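Local coordinates for geobacter metallireducens SMUG1 (Geobacter metallireducens, PDB 5H98), which belongs to the uracil DNA glycosylase superfamily, as a bacterial SMUG1 protein with a parallel beta-sheet packed among helices, at residues V72-V77 against R115-F120. The protein carries 1 engineered substitution. Sequence-based numbering, arbitrary orientation.
Sequences VPFGEV and RRLWGF
W118 swings its CG beside its own backbone N (chi1 -71°), which sends the indole from the helix to the turn at V72-G75. L117, one residue earlier, has CG on the far side from its backbone N (chi1 -170°), and its CD2 reaches F74. The indole meets the turn edge-on. Its NE1 donates a hydrogen bond to P73 O at 2.9 Å. That oxygen lies in the indole plane, and the donor lies in the plane of the P73 carbonyl. The bond is moderately bent, 147° at the hydrogen. F74 O also sits at this edge, 3.0 Å from W118 CD1. The indole edge therefore faces two successive backbone carbonyls, and the N-H of this buried residue bonds to the first.

Apolar contacts lie beside this bond. V72 CG1 comes obliquely to W118 CZ2, on the six-membered ring side, at 3.7 Å. F74 CB lies 4.0 Å from W118 CD1. L117 CD2 touches F74 CG at 3.6 Å and also lies over the rim of one indole face, so one methyl meets both aromatic side chains. The turn itself is type II, closed by a weak hydrogen bond from G75 N to V72 O.

The contact is buried and joins the loop between helices 65-68 and 77-83 to helix 109-125. Y44 of helix 38-48 touches V72, P73 and W118. V137 of strand 135-139, at one edge of the parallel sheet, packs on P73 and W118, while L117 also meets W225 of helix 219-235.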
ATOM      1  N   VAL A  72      -1.580   4.390  -7.808  1.00 43.92           N
ATOM      2  CA  VAL A  72      -2.500   3.551  -7.053  1.00 41.54           C
ATOM      3  C   VAL A  72      -1.779   2.332  -6.497  1.00 37.20           C
ATOM      4  O   VAL A  72      -1.048   1.661  -7.227  1.00 38.31           O
ATOM      5  CB  VAL A  72      -3.687   3.091  -7.929  1.00 39.76           C
ATOM      6  CG1 VAL A  72      -4.560   2.090  -7.185  1.00 39.16           C
ATOM      7  CG2 VAL A  72      -4.506   4.289  -8.384  1.00 37.91           C
ATOM      8  N   PRO A  73      -1.969   2.054  -5.198  1.00 42.56           N
ATOM      9  CA  PRO A  73      -1.361   0.866  -4.596  1.00 42.61           C
ATOM     10  C   PRO A  73      -1.834  -0.393  -5.304  1.00 42.29           C
ATOM     11  O   PRO A  73      -3.031  -0.537  -5.556  1.00 39.09           O
ATOM     12  CB  PRO A  73      -1.857   0.910  -3.147  1.00 39.68           C
ATOM     13  CG  PRO A  73      -2.156   2.354  -2.902  1.00 44.61           C
ATOM     14  CD  PRO A  73      -2.709   2.853  -4.205  1.00 39.94           C
ATOM     15  N   PHE A  74      -0.895  -1.277  -5.623  1.00 40.50           N
ATOM     16  CA  PHE A  74      -1.182  -2.510  -6.345  1.00 43.82           C
ATOM     17  C   PHE A  74      -1.845  -2.189  -7.676  1.00 41.97           C
ATOM     18  O   PHE A  74      -2.636  -2.974  -8.197  1.00 35.87           O
ATOM     19  CB  PHE A  74      -2.081  -3.425  -5.513  1.00 43.08           C
ATOM     20  CG  PHE A  74      -1.464  -3.866  -4.224  1.00 46.20           C
ATOM     21  CD1 PHE A  74      -0.692  -5.014  -4.160  1.00 43.99           C
ATOM     22  CD2 PHE A  74      -1.658  -3.127  -3.070  1.00 44.37           C
ATOM     23  CE1 PHE A  74      -0.127  -5.415  -2.963  1.00 47.19           C
ATOM     24  CE2 PHE A  74      -1.097  -3.522  -1.873  1.00 48.92           C
ATOM     25  CZ  PHE A  74      -0.330  -4.667  -1.820  1.00 48.28           C
ATOM     26  N   GLY A  75      -1.499  -1.036  -8.233  1.00 40.40           N
ATOM     27  CA  GLY A  75      -2.189  -0.538  -9.398  1.00 44.54           C
ATOM     28  C   GLY A  75      -1.816  -1.263 -10.672  1.00 49.40           C
ATOM     29  O   GLY A  75      -0.647  -1.325 -11.050  1.00 52.83           O
ATOM     30  N   GLU A  76      -2.821  -1.813 -11.340  1.00 49.33           N
ATOM     31  CA  GLU A  76      -2.636  -2.338 -12.678  1.00 52.12           C
ATOM     32  C   GLU A  76      -3.427  -1.428 -13.592  1.00 50.17           C
ATOM     33  O   GLU A  76      -4.552  -1.044 -13.272  1.00 45.72           O
ATOM     34  CB  GLU A  76      -3.106  -3.787 -12.783  1.00 49.47           C
ATOM     35  N   VAL A  77      -2.839  -1.094 -14.731  1.00 50.26           N
ATOM     36  CA  VAL A  77      -3.403  -0.091 -15.624  1.00 53.95           C
ATOM     37  C   VAL A  77      -4.856  -0.371 -16.001  1.00 53.50           C
ATOM     38  O   VAL A  77      -5.657   0.555 -16.105  1.00 51.93           O
ATOM     39  CB  VAL A  77      -2.556   0.034 -16.898  1.00 58.41           C
ATOM     40  CG1 VAL A  77      -1.502   1.111 -16.719  1.00 62.85           C
ATOM     41  CG2 VAL A  77      -1.897  -1.296 -17.223  1.00 64.60           C
ATOM     42  N   ARG A 115      -3.810  -7.588 -10.255  1.00 47.86           N
ATOM     43  CA  ARG A 115      -4.964  -8.189 -10.904  1.00 45.95           C
ATOM     44  C   ARG A 115      -5.787  -8.988  -9.898  1.00 47.18           C
ATOM     45  O   ARG A 115      -7.020  -8.976  -9.932  1.00 46.02           O
ATOM     46  CB  ARG A 115      -4.521  -9.079 -12.066  1.00 49.62           C
ATOM     47  N   ARG A 116      -5.089  -9.682  -9.006  1.00 41.34           N
ATOM     48  CA  ARG A 116      -5.726 -10.515  -8.006  1.00 42.94           C
ATOM     49  C   ARG A 116      -6.445  -9.648  -6.977  1.00 43.04           C
ATOM     50  O   ARG A 116      -7.634  -9.836  -6.722  1.00 40.74           O
ATOM     51  CB  ARG A 116      -4.677 -11.403  -7.351  1.00 44.78           C
ATOM     52  CG  ARG A 116      -4.555 -12.754  -8.029  1.00 46.17           C
ATOM     53  CD  ARG A 116      -3.273 -13.470  -7.660  1.00 51.46           C
ATOM     54  NE  ARG A 116      -3.232 -14.803  -8.248  1.00 49.80           N
ATOM     55  CZ  ARG A 116      -2.364 -15.749  -7.906  1.00 55.79           C
ATOM     56  NH1 ARG A 116      -1.455 -15.515  -6.971  1.00 54.90           N
ATOM     57  NH2 ARG A 116      -2.411 -16.932  -8.498  1.00 58.53           N
ATOM     58  N   LEU A 117      -5.719  -8.690  -6.402  1.00 39.19           N
ATOM     59  CA  LEU A 117      -6.278  -7.828  -5.364  1.00 37.81           C
ATOM     60  C   LEU A 117      -7.473  -7.013  -5.866  1.00 35.55           C
ATOM     61  O   LEU A 117      -8.573  -7.098  -5.310  1.00 35.19           O
ATOM     62  CB  LEU A 117      -5.204  -6.888  -4.817  1.00 40.44           C
ATOM     63  CG  LEU A 117      -5.604  -6.106  -3.565  1.00 43.92           C
ATOM     64  CD1 LEU A 117      -5.384  -6.945  -2.314  1.00 48.23           C
ATOM     65  CD2 LEU A 117      -4.848  -4.790  -3.480  1.00 42.15           C
ATOM     66  N   TRP A 118      -7.258  -6.225  -6.916  1.00 35.18           N
ATOM     67  CA  TRP A 118      -8.311  -5.342  -7.407  1.00 38.39           C
ATOM     68  C   TRP A 118      -9.409  -6.116  -8.132  1.00 36.19           C
ATOM     69  O   TRP A 118     -10.568  -5.698  -8.136  1.00 33.01           O
ATOM     70  CB  TRP A 118      -7.718  -4.261  -8.313  1.00 34.13           C
ATOM     71  CG  TRP A 118      -6.913  -3.256  -7.547  1.00 34.69           C
ATOM     72  CD1 TRP A 118      -5.558  -3.113  -7.556  1.00 36.81           C
ATOM     73  CD2 TRP A 118      -7.417  -2.262  -6.644  1.00 32.09           C
ATOM     74  NE1 TRP A 118      -5.185  -2.089  -6.719  1.00 36.59           N
ATOM     75  CE2 TRP A 118      -6.304  -1.550  -6.149  1.00 33.45           C
ATOM     76  CE3 TRP A 118      -8.696  -1.902  -6.211  1.00 36.64           C
ATOM     77  CZ2 TRP A 118      -6.437  -0.501  -5.241  1.00 34.05           C
ATOM     78  CZ3 TRP A 118      -8.823  -0.862  -5.309  1.00 34.31           C
ATOM     79  CH2 TRP A 118      -7.701  -0.173  -4.834  1.00 32.86           C
ATOM     80  N   GLY A 119      -9.049  -7.245  -8.737  1.00 37.28           N
ATOM     81  CA  GLY A 119     -10.044  -8.111  -9.346  1.00 34.23           C
ATOM     82  C   GLY A 119     -10.977  -8.671  -8.288  1.00 34.80           C
ATOM     83  O   GLY A 119     -12.191  -8.748  -8.481  1.00 36.98           O
ATOM     84  N   PHE A 120     -10.392  -9.060  -7.160  1.00 35.84           N
ATOM     85  CA  PHE A 120     -11.137  -9.576  -6.021  1.00 37.34           C
ATOM     86  C   PHE A 120     -12.041  -8.503  -5.423  1.00 33.68           C
ATOM     87  O   PHE A 120     -13.216  -8.752  -5.138  1.00 33.22           O
ATOM     88  CB  PHE A 120     -10.168 -10.117  -4.967  1.00 37.52           C
ATOM     89  CG  PHE A 120     -10.837 -10.667  -3.746  1.00 37.95           C
ATOM     90  CD1 PHE A 120     -11.865 -11.584  -3.859  1.00 45.16           C
ATOM     91  CD2 PHE A 120     -10.413 -10.293  -2.482  1.00 42.60           C
ATOM     92  CE1 PHE A 120     -12.478 -12.101  -2.734  1.00 46.46           C
ATOM     93  CE2 PHE A 120     -11.018 -10.809  -1.354  1.00 49.96           C
ATOM     94  CZ  PHE A 120     -12.053 -11.713  -1.480  1.00 43.76           C
TER